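Maleylpyruvate isomerase (Ralstonia sp., PDB 2V6K) catalyses the glutathione-dependent isomerisation of maleylpyruvate to fumarylpyruvate in bacterial naphthalene degradation, working as a homodimer of the zeta class of glutathione transferases. Local coordinates at residues Ala1-Tyr6 and Pro55-Gly60; Ser14-Ile19 and Ala69-Leu74; Arg112-Leu117 and Ala130-Trp135. One frame throughout, in Å; residues are numbered along the deposited sequence.

Contact 1: residues Ala1-Tyr6 and Pro55-Gly60; sequences AKMKLY and PALDTG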
loop_
_atom_site.group_PDB
_atom_site.type_symbol
_atom_site.label_atom_id
_atom_site.label_comp_id
_atom_site.label_asym_id
_atom_site.label_seq_id
_atom_site.Cartn_x
_atom_site.Cartn_y
_atom_site.Cartn_z
ATOM N N ALA A 1 9.017 30.358 4.045
ATOM C CA ALA A 1 8.268 29.073 3.924
ATOM C C ALA A 1 9.154 27.880 4.257
ATOM O O ALA A 1 10.330 27.840 3.886
ATOM C CB ALA A 1 7.679 28.929 2.528
ATOM N N LYS A 2 8.578 26.912 4.966
ATOM C CA LYS A 2 9.288 25.698 5.382
ATOM C C LYS A 2 8.336 24.513 5.555
ATOM O O LYS A 2 7.115 24.689 5.611
ATOM C CB LYS A 2 10.121 25.932 6.657
ATOM C CG LYS A 2 9.742 27.157 7.510
ATOM C CD LYS A 2 8.400 27.006 8.212
ATOM C CE LYS A 2 8.469 26.014 9.354
ATOM N NZ LYS A 2 7.115 25.785 9.899
ATOM N N MET A 3 8.902 23.310 5.632
ATOM C CA MET A 3 8.100 22.090 5.696
ATOM C C MET A 3 7.489 21.823 7.061
ATOM O O MET A 3 8.144 21.964 8.094
ATOM C CB MET A 3 8.902 20.884 5.221
ATOM C CG MET A 3 8.644 20.544 3.766
ATOM S SD MET A 3 9.692 19.251 3.090
ATOM C CE MET A 3 9.925 18.215 4.526
ATOM N N LYS A 4 6.215 21.445 7.037
ATOM C CA LYS A 4 5.447 21.173 8.246
ATOM C C LYS A 4 4.918 19.752 8.168
ATOM O O LYS A 4 4.222 19.390 7.213
ATOM C CB LYS A 4 4.283 22.157 8.377
ATOM C CG LYS A 4 4.704 23.612 8.544
ATOM C CD LYS A 4 3.511 24.547 8.447
ATOM C CE LYS A 4 3.956 26.000 8.448
ATOM N NZ LYS A 4 2.849 26.922 8.073
ATOM N N LEU A 5 5.262 18.948 9.167
ATOM C CA LEU A 5 4.837 17.561 9.217
ATOM C C LEU A 5 3.680 17.388 10.194
ATOM O O LEU A 5 3.867 17.488 11.409
ATOM C CB LEU A 5 6.004 16.654 9.614
ATOM C CG LEU A 5 5.659 15.166 9.756
ATOM C CD1 LEU A 5 5.279 14.546 8.420
ATOM C CD2 LEU A 5 6.798 14.391 10.405
ATOM N N TYR A 6 2.490 17.135 9.654
ATOM C CA TYR A 6 1.313 16.862 10.468
ATOM C C TYR A 6 1.321 15.384 10.799
ATOM O O TYR A 6 1.192 14.546 9.912
ATOM C CB TYR A 6 0.040 17.235 9.713
ATOM C CG TYR A 6 -0.111 18.718 9.497
ATOM C CD1 TYR A 6 -0.747 19.511 10.448
ATOM C CD2 TYR A 6 0.396 19.333 8.352
ATOM C CE1 TYR A 6 -0.885 20.876 10.261
ATOM C CE2 TYR A 6 0.261 20.699 8.154
ATOM C CZ TYR A 6 -0.377 21.463 9.114
ATOM O OH TYR A 6 -0.517 22.822 8.927
ATOM N N PRO A 55 0.484 10.580 8.122
ATOM C CA PRO A 55 0.939 11.965 8.069
ATOM C C PRO A 55 0.485 12.743 6.839
ATOM O O PRO A 55 0.059 12.157 5.842
ATOM C CB PRO A 55 2.460 11.802 8.037
ATOM C CG PRO A 55 2.653 10.566 7.199
ATOM C CD PRO A 55 1.508 9.653 7.600
ATOM N N ALA A 56 0.596 14.064 6.942
ATOM C CA ALA A 56 0.529 14.955 5.796
ATOM C C ALA A 56 1.728 15.878 5.896
ATOM O O ALA A 56 2.130 16.264 6.990
ATOM C CB ALA A 56 -0.766 15.748 5.794
ATOM N N LEU A 57 2.304 16.223 4.751
ATOM C CA LEU A 57 3.500 17.049 4.722
ATOM C C LEU A 57 3.232 18.300 3.904
ATOM O O LEU A 57 3.043 18.228 2.685
ATOM C CB LEU A 57 4.675 16.249 4.144
ATOM C CG LEU A 57 6.046 16.934 4.142
ATOM C CD1 LEU A 57 6.539 17.197 5.561
ATOM C CD2 LEU A 57 7.055 16.097 3.375
ATOM N N ASP A 58 3.205 19.445 4.580
ATOM C CA ASP A 58 3.073 20.722 3.903
ATOM C C ASP A 58 4.476 21.153 3.504
ATOM O O ASP A 58 5.319 21.397 4.364
ATOM C CB ASP A 58 2.412 21.749 4.834
ATOM C CG ASP A 58 2.221 23.112 4.182
ATOM O OD1 ASP A 58 2.686 23.327 3.042
ATOM O OD2 ASP A 58 1.603 23.983 4.827
ATOM N N THR A 59 4.728 21.226 2.199
ATOM C CA THR A 59 6.050 21.600 1.698
ATOM C C THR A 59 6.292 23.103 1.777
ATOM O O THR A 59 7.422 23.565 1.604
ATOM C CB THR A 59 6.252 21.149 0.238
ATOM O OG1 THR A 59 5.307 21.819 -0.605
ATOM C CG2 THR A 59 6.074 19.647 0.108
ATOM N N GLY A 60 5.230 23.856 2.044
ATOM C CA GLY A 60 5.272 25.315 1.990
ATOM C C GLY A 60 4.579 25.808 0.736
ATOM O O GLY A 60 4.169 26.969 0.656
HETATM O O HOH W 1 -0.233 24.063 6.637
#
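Met3 bends its chain end over Leu57, so that CE of Met3 rests 3.7 Å from Leu57 CD1 and equally near CD2 of that leucine, while Met3 CG lies against the backbone of Thr59. The two strands run antiparallel. Lys4 and Asp58 exchange two backbone bonds, with Lys4 N to Asp58 O at 2.8 Å, and Tyr6 and Ala56 exchange two more. Leu5 and Leu57 form the non-hydrogen-bonded pair between them; CD1 of Leu5 also reaches Pro55 CB, the proline that follows a cis peptide.

Tyr6, Lys4 and Asp58 lie on the face of the sheet away from Leu5 and Leu57. The tyrosine ring lies beside the aspartate, its plane only 10° from the carboxylate, and one water bridges them, 2.6 Å from Tyr6 OH and donating to Asp58 OD2. Asp58 OD1 takes Gly60 N at 2.8 Å from above the carboxylate plane, an Asx turn just where strand 56-58 ends. Lys4 NZ stays 4.6 Å from Asp58 OD2, too far for a salt bridge.

This is the central strand pair of the thioredoxin-like sheet: strand 29-32 flanks 4-7, strand 63-65 flanks 56-58, and helices 12-24 and 67-77 cover the Met3, Leu5 and Leu57 face.

Contact 2: residues Ser14-Ile19 and Ala69-Leu74; sequences SHRLRI and AIIEWL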
loop_
_atom_site.group_PDB
_atom_site.type_symbol
_atom_site.label_atom_id
_atom_site.label_comp_id
_atom_site.label_asym_id
_atom_site.label_seq_id
_atom_site.Cartn_x
_atom_site.Cartn_y
_atom_site.Cartn_z
ATOM N N SER A 14 3.454 7.768 10.571
ATOM C CA SER A 14 4.203 8.970 10.949
ATOM C C SER A 14 5.664 8.626 11.195
ATOM O O SER A 14 6.562 9.302 10.702
ATOM C CB SER A 14 3.619 9.595 12.213
ATOM O OG SER A 14 2.295 10.064 11.995
ATOM N N HIS A 15 5.886 7.576 11.977
ATOM C CA HIS A 15 7.212 7.051 12.300
ATOM C C HIS A 15 7.980 6.722 11.013
ATOM O O HIS A 15 9.145 7.119 10.861
ATOM C CB HIS A 15 6.984 5.822 13.194
ATOM C CG HIS A 15 8.222 5.193 13.754
ATOM N ND1 HIS A 15 8.158 4.059 14.535
ATOM C CD2 HIS A 15 9.537 5.505 13.643
ATOM C CE1 HIS A 15 9.380 3.699 14.884
ATOM N NE2 HIS A 15 10.235 4.561 14.360
ATOM N N ARG A 16 7.312 6.025 10.092
ATOM C CA ARG A 16 7.859 5.669 8.784
ATOM C C ARG A 16 8.404 6.896 8.046
ATOM O O ARG A 16 9.543 6.900 7.562
ATOM C CB ARG A 16 6.745 4.987 7.983
ATOM C CG ARG A 16 7.101 4.457 6.600
ATOM C CD ARG A 16 5.830 4.197 5.812
ATOM N NE ARG A 16 5.050 3.115 6.409
ATOM C CZ ARG A 16 3.830 2.761 6.013
ATOM N NH1 ARG A 16 3.217 3.435 5.043
ATOM N NH2 ARG A 16 3.215 1.739 6.597
ATOM N N LEU A 17 7.587 7.939 7.968
ATOM C CA LEU A 17 7.987 9.150 7.268
ATOM C C LEU A 17 9.065 9.922 8.032
ATOM O O LEU A 17 9.989 10.476 7.418
ATOM C CB LEU A 17 6.765 10.022 6.964
ATOM C CG LEU A 17 7.023 11.358 6.261
ATOM C CD1 LEU A 17 7.863 11.181 4.997
ATOM C CD2 LEU A 17 5.710 12.017 5.920
ATOM N N ARG A 18 8.971 9.947 9.359
ATOM C CA ARG A 18 10.005 10.613 10.153
ATOM C C ARG A 18 11.372 9.990 9.913
ATOM O O ARG A 18 12.369 10.706 9.829
ATOM C CB ARG A 18 9.675 10.602 11.650
ATOM C CG ARG A 18 8.520 11.516 12.037
ATOM C CD ARG A 18 8.352 11.634 13.552
ATOM N NE ARG A 18 8.221 10.360 14.266
ATOM C CZ ARG A 18 7.089 9.882 14.788
ATOM N NH1 ARG A 18 5.936 10.541 14.657
ATOM N NH2 ARG A 18 7.111 8.727 15.437
ATOM N N ILE A 19 11.429 8.662 9.796
ATOM C CA ILE A 19 12.709 8.000 9.525
ATOM C C ILE A 19 13.281 8.487 8.197
ATOM O O ILE A 19 14.453 8.846 8.123
ATOM C CB ILE A 19 12.603 6.458 9.515
ATOM C CG1 ILE A 19 12.165 5.920 10.882
ATOM C CG2 ILE A 19 13.943 5.840 9.118
ATOM C CD1 ILE A 19 11.659 4.470 10.845
ATOM N N ALA A 69 3.916 7.646 -1.199
ATOM C CA ALA A 69 4.143 8.634 -2.251
ATOM C C ALA A 69 5.078 9.752 -1.788
ATOM O O ALA A 69 5.946 10.208 -2.551
ATOM C CB ALA A 69 2.818 9.208 -2.713
ATOM N N ILE A 70 4.898 10.201 -0.549
ATOM C CA ILE A 70 5.776 11.221 0.017
ATOM C C ILE A 70 7.209 10.710 0.094
ATOM O O ILE A 70 8.144 11.439 -0.249
ATOM C CB ILE A 70 5.303 11.679 1.413
ATOM C CG1 ILE A 70 3.908 12.300 1.325
ATOM C CG2 ILE A 70 6.299 12.679 2.004
ATOM C CD1 ILE A 70 3.234 12.522 2.676
ATOM N N ILE A 71 7.392 9.473 0.541
ATOM C CA ILE A 71 8.742 8.919 0.656
ATOM C C ILE A 71 9.423 8.776 -0.710
ATOM O O ILE A 71 10.608 9.116 -0.849
ATOM C CB ILE A 71 8.746 7.618 1.474
ATOM C CG1 ILE A 71 8.368 7.937 2.926
ATOM C CG2 ILE A 71 10.119 6.933 1.403
ATOM C CD1 ILE A 71 8.080 6.706 3.782
ATOM N N GLU A 72 8.685 8.320 -1.725
ATOM C CA GLU A 72 9.219 8.281 -3.094
ATOM C C GLU A 72 9.597 9.682 -3.591
ATOM O O GLU A 72 10.618 9.856 -4.269
ATOM C CB GLU A 72 8.214 7.636 -4.048
ATOM C CG GLU A 72 7.962 6.154 -3.804
ATOM C CD GLU A 72 8.814 5.227 -4.657
ATOM O OE1 GLU A 72 9.697 5.699 -5.410
ATOM O OE2 GLU A 72 8.568 4.005 -4.591
ATOM N N TRP A 73 8.780 10.675 -3.244
ATOM C CA TRP A 73 9.061 12.077 -3.569
ATOM C C TRP A 73 10.345 12.565 -2.889
ATOM O O TRP A 73 11.190 13.194 -3.533
ATOM C CB TRP A 73 7.839 12.934 -3.217
ATOM C CG TRP A 73 7.970 14.418 -3.408
ATOM C CD1 TRP A 73 7.731 15.127 -4.549
ATOM C CD2 TRP A 73 8.337 15.377 -2.408
ATOM N NE1 TRP A 73 7.940 16.469 -4.326
ATOM C CE2 TRP A 73 8.311 16.647 -3.018
ATOM C CE3 TRP A 73 8.687 15.280 -1.053
ATOM C CZ2 TRP A 73 8.630 17.819 -2.322
ATOM C CZ3 TRP A 73 9.004 16.447 -0.361
ATOM C CH2 TRP A 73 8.971 17.694 -0.998
ATOM N N LEU A 74 10.506 12.254 -1.602
ATOM C CA LEU A 74 11.736 12.601 -0.881
ATOM C C LEU A 74 12.967 11.994 -1.529
ATOM O O LEU A 74 13.999 12.655 -1.635
ATOM C CB LEU A 74 11.672 12.135 0.574
ATOM C CG LEU A 74 10.752 12.892 1.520
ATOM C CD1 LEU A 74 10.727 12.186 2.860
ATOM C CD2 LEU A 74 11.239 14.325 1.700
#
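Leu17 of helix 12-24 pushes its CD1 methyl among Ile70, Ile71 and Leu74 of helix 67-77. These are the two helices that pack side by side on one face of the thioredoxin-like sheet in the N-terminal domain of glutathione transferases. Their short segments run parallel, with an angle of 0° between directions and axes 10.2 Å apart.

Aliphatic packing carries the contact. CG of Leu17 is anti to its backbone N (chi1 178°), and the branch beyond it turns CD1 to the neighbouring helix. There CD1 of Leu17 meets Ile70 CG2 at 3.7 Å and Leu74 CD1 at the same distance, with Ile71 CG1 slightly farther at 3.9 Å. The other methyl, Leu17 CD2, faces both CG2 and CD1 of Ile70. Leu17 crosses Ile70 and Leu74 at about a right angle, so one branched end is set across two others. All five touching residues are buried; Ala20, on the next turn of helix 12-24, extends the apolar seam to Ile71 and Leu74.

The polar end of Arg16 turns to the glutathione site instead: NH1 is hydrogen-bonded to Ser67 OG, and the side chain touches the bound glutathione conjugate. Across the dimer interface, Gln92 of the second subunit packs on Ile70.

The aliphatic part of Arg16 packs on the other helix, crossing Ile71 at about a right angle, with Arg16 CG 3.7 Å from Ile71 CD1 and CD of the same arginine at 3.9 Å.

Contact 3: residues Arg112-Leu117 and Ala130-Trp135; sequences RILEYL and AWCGTW. With TGG (gamma-glutamyl-S-(1,2-dicarboxyethyl)cysteinylglycine), chain C.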
loop_
_atom_site.group_PDB
_atom_site.type_symbol
_atom_site.label_atom_id
_atom_site.label_comp_id
_atom_site.label_asym_id
_atom_site.label_seq_id
_atom_site.Cartn_x
_atom_site.Cartn_y
_atom_site.Cartn_z
ATOM N N ARG A 112 -8.719 2.988 12.954
ATOM C CA ARG A 112 -10.118 2.987 12.500
ATOM C C ARG A 112 -10.651 1.568 12.315
ATOM O O ARG A 112 -11.844 1.314 12.515
ATOM C CB ARG A 112 -10.272 3.781 11.197
ATOM C CG ARG A 112 -9.492 3.182 10.036
ATOM C CD ARG A 112 -9.448 4.046 8.789
ATOM N NE ARG A 112 -8.853 3.239 7.724
ATOM C CZ ARG A 112 -9.166 3.299 6.437
ATOM N NH1 ARG A 112 -10.020 4.208 5.975
ATOM N NH2 ARG A 112 -8.584 2.437 5.613
ATOM N N ILE A 113 -9.778 0.652 11.919
ATOM C CA ILE A 113 -10.181 -0.729 11.703
ATOM C C ILE A 113 -10.463 -1.378 13.050
ATOM O O ILE A 113 -11.492 -2.035 13.233
ATOM C CB ILE A 113 -9.085 -1.527 10.956
ATOM C CG1 ILE A 113 -8.629 -0.797 9.679
ATOM C CG2 ILE A 113 -9.564 -2.954 10.671
ATOM C CD1 ILE A 113 -9.715 -0.534 8.643
ATOM N N LEU A 114 -9.558 -1.185 14.004
ATOM C CA LEU A 114 -9.744 -1.757 15.333
ATOM C C LEU A 114 -10.984 -1.196 16.010
ATOM O O LEU A 114 -11.710 -1.927 16.691
ATOM C CB LEU A 114 -8.492 -1.534 16.186
ATOM C CG LEU A 114 -7.173 -2.005 15.551
ATOM C CD1 LEU A 114 -6.038 -1.876 16.560
ATOM C CD2 LEU A 114 -7.250 -3.430 15.029
ATOM N N GLU A 115 -11.246 0.092 15.805
ATOM C CA GLU A 115 -12.471 0.707 16.316
ATOM C C GLU A 115 -13.724 0.050 15.753
ATOM O O GLU A 115 -14.693 -0.181 16.485
ATOM C CB GLU A 115 -12.475 2.205 16.045
ATOM C CG GLU A 115 -11.603 2.961 17.018
ATOM C CD GLU A 115 -12.141 2.854 18.430
ATOM O OE1 GLU A 115 -13.176 3.490 18.712
ATOM O OE2 GLU A 115 -11.555 2.114 19.250
ATOM N N TYR A 116 -13.701 -0.263 14.460
ATOM C CA TYR A 116 -14.821 -0.942 13.825
ATOM C C TYR A 116 -15.002 -2.350 14.413
ATOM O O TYR A 116 -16.125 -2.768 14.722
ATOM C CB TYR A 116 -14.608 -0.993 12.312
ATOM C CG TYR A 116 -15.838 -1.335 11.499
ATOM C CD1 TYR A 116 -16.498 -0.354 10.766
ATOM C CD2 TYR A 116 -16.338 -2.639 11.459
ATOM C CE1 TYR A 116 -17.622 -0.659 10.009
ATOM C CE2 TYR A 116 -17.455 -2.955 10.695
ATOM C CZ TYR A 116 -18.088 -1.962 9.976
ATOM O OH TYR A 116 -19.193 -2.268 9.216
ATOM N N LEU A 117 -13.902 -3.072 14.606
ATOM C CA LEU A 117 -13.980 -4.385 15.255
ATOM C C LEU A 117 -14.610 -4.296 16.638
ATOM O O LEU A 117 -15.448 -5.126 16.998
ATOM C CB LEU A 117 -12.600 -5.032 15.337
ATOM C CG LEU A 117 -11.900 -5.345 14.013
ATOM C CD1 LEU A 117 -10.530 -5.903 14.286
ATOM C CD2 LEU A 117 -12.717 -6.323 13.180
ATOM N N ALA A 130 -5.289 -10.632 18.828
ATOM C CA ALA A 130 -5.241 -11.817 17.968
ATOM C C ALA A 130 -5.364 -11.434 16.494
ATOM O O ALA A 130 -4.680 -11.998 15.640
ATOM C CB ALA A 130 -6.324 -12.814 18.363
ATOM N N TRP A 131 -6.230 -10.466 16.204
ATOM C CA TRP A 131 -6.367 -9.915 14.858
ATOM C C TRP A 131 -5.040 -9.332 14.396
ATOM O O TRP A 131 -4.513 -9.717 13.349
ATOM C CB TRP A 131 -7.453 -8.841 14.873
ATOM C CG TRP A 131 -7.560 -7.926 13.667
ATOM C CD1 TRP A 131 -6.862 -6.772 13.444
ATOM C CD2 TRP A 131 -8.473 -8.058 12.570
ATOM N NE1 TRP A 131 -7.265 -6.194 12.259
ATOM C CE2 TRP A 131 -8.268 -6.951 11.714
ATOM C CE3 TRP A 131 -9.453 -9.002 12.231
ATOM C CZ2 TRP A 131 -8.998 -6.771 10.538
ATOM C CZ3 TRP A 131 -10.180 -8.820 11.070
ATOM C CH2 TRP A 131 -9.950 -7.714 10.237
ATOM N N CYS A 132 -4.488 -8.424 15.191
ATOM C CA CYS A 132 -3.266 -7.741 14.786
ATOM C C CYS A 132 -2.121 -8.711 14.559
ATOM O O CYS A 132 -1.384 -8.584 13.577
ATOM C CB CYS A 132 -2.870 -6.677 15.803
ATOM S SG CYS A 132 -4.030 -5.290 15.850
ATOM N N GLY A 133 -1.986 -9.684 15.454
ATOM C CA GLY A 133 -0.948 -10.702 15.334
ATOM C C GLY A 133 -1.114 -11.573 14.103
ATOM O O GLY A 133 -0.131 -12.010 13.518
ATOM N N THR A 134 -2.353 -11.828 13.700
ATOM C CA THR A 134 -2.603 -12.615 12.493
ATOM C C THR A 134 -1.945 -11.958 11.277
ATOM O O THR A 134 -1.195 -12.606 10.534
ATOM C CB THR A 134 -4.113 -12.821 12.259
ATOM O OG1 THR A 134 -4.657 -13.539 13.375
ATOM C CG2 THR A 134 -4.379 -13.612 10.985
ATOM N N TRP A 135 -2.209 -10.671 11.085
ATOM C CA TRP A 135 -1.703 -9.990 9.893
ATOM C C TRP A 135 -0.220 -9.675 9.982
ATOM O O TRP A 135 0.485 -9.766 8.974
ATOM C CB TRP A 135 -2.566 -8.767 9.540
ATOM C CG TRP A 135 -4.013 -9.115 9.709
ATOM C CD1 TRP A 135 -4.889 -8.559 10.594
ATOM C CD2 TRP A 135 -4.726 -10.173 9.046
ATOM N NE1 TRP A 135 -6.111 -9.184 10.502
ATOM C CE2 TRP A 135 -6.038 -10.176 9.561
ATOM C CE3 TRP A 135 -4.386 -11.106 8.054
ATOM C CZ2 TRP A 135 -7.011 -11.087 9.132
ATOM C CZ3 TRP A 135 -5.357 -12.017 7.627
ATOM C CH2 TRP A 135 -6.655 -11.994 8.166
HETATM O OC1 TGG C . 0.711 5.601 4.476
HETATM C CO1 TGG C . -0.212 6.440 4.474
HETATM O OT1 TGG C . -0.035 7.667 4.622
HETATM C CA1 TGG C . -1.609 5.931 4.264
HETATM N NN1 TGG C . -1.605 4.821 3.317
HETATM C CB1 TGG C . -2.206 5.426 5.573
HETATM C CG1 TGG C . -2.364 6.554 6.579
HETATM C CD1 TGG C . -3.213 6.207 7.795
HETATM O OE1 TGG C . -3.510 4.840 7.956
HETATM N NN2 TGG C . -2.632 6.760 8.979
HETATM C CA2 TGG C . -2.982 6.321 10.303
HETATM C CO2 TGG C . -4.253 7.102 10.607
HETATM O OC2 TGG C . -4.058 8.489 10.742
HETATM N NN3 TGG C . -5.097 6.526 11.609
HETATM C CA3 TGG C . -6.208 7.290 12.140
HETATM C CO3 TGG C . -7.436 6.427 12.186
HETATM O OC3 TGG C . -7.367 5.245 11.792
HETATM O OT3 TGG C . -8.478 6.955 12.640
HETATM C CB2 TGG C . -1.735 6.635 11.106
HETATM S SG2 TGG C . -1.886 6.516 12.845
HETATM C CD2 TGG C . -2.098 4.837 13.330
HETATM C CE2 TGG C . -0.797 4.087 13.164
HETATM O OE2 TGG C . -0.133 3.743 14.169
HETATM O OF2 TGG C . -0.400 3.826 12.006
HETATM C CF2 TGG C . -2.564 4.916 14.783
HETATM C CH2 TGG C . -2.997 3.595 15.369
HETATM O OI2 TGG C . -3.229 2.638 14.609
HETATM O OJ2 TGG C . -3.094 3.517 16.616
#
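Leu117 sets its CD1 methyl squarely over the indole of Trp131, a CH-pi contact 3.5 Å from the centroid of the five-membered ring and 12° off its normal. CG of Leu117 is anti to the carbonyl carbon, and the extended second torsion of 177° carries CD1 on to the ring. CG of Trp131 is anti to its backbone N, which carries the indole out from its helix; NE1 is hydrogen-bonded to Ile108 O. On the opposite face of the indole sits Trp135 NE1, 3.3 Å above the plane of the Trp131 ring, so Leu117 CD1 and Trp135 NE1 lie over opposite faces.

Helices 111-121 and 125-149 belong to the all-helical C-terminal domain of the glutathione transferase fold, and their short segments cross at 135°. Leu114 CD2 approaches the indole obliquely, 3.7 Å from Trp131 CD1, and also touches Cys132 SG at 3.8 Å. Ile113 reaches Trp131 CZ2 with its CG2 at 3.9 Å. Tyr116 of the second subunit meets Trp131 edge-to-face, which brings the indole into the dimer interface.

At the start of 112-117, Arg112 N donates to the glycyl carboxylate atom OC3 of the glutathione conjugate at 2.9 Å, while Arg112 NH2 bonds to Asp104 O of the second subunit.

How the contacts relate
Contacts 1 and 2 belong to one thioredoxin-like domain, and their segments alternate along the chain. Their centres are 12 Å apart, and they meet where Leu17 CD2 lies 3.6 Å from both Leu5 CD1 and Pro55 CG; Thr59 CG2 also touches Trp73 CH2 at 3.7 Å. Contact 3 stands apart in the helical domain, its centre 30 Å from contact 1 and 24 Å from contact 2, with nearest atoms about 12 Å away in both cases. The glutathione conjugate spans this gap: Pro55 and Arg16 touch it from the N-terminal domain, and Arg112 from the C-terminal one. Contacts 2 and 3 both reach the second subunit.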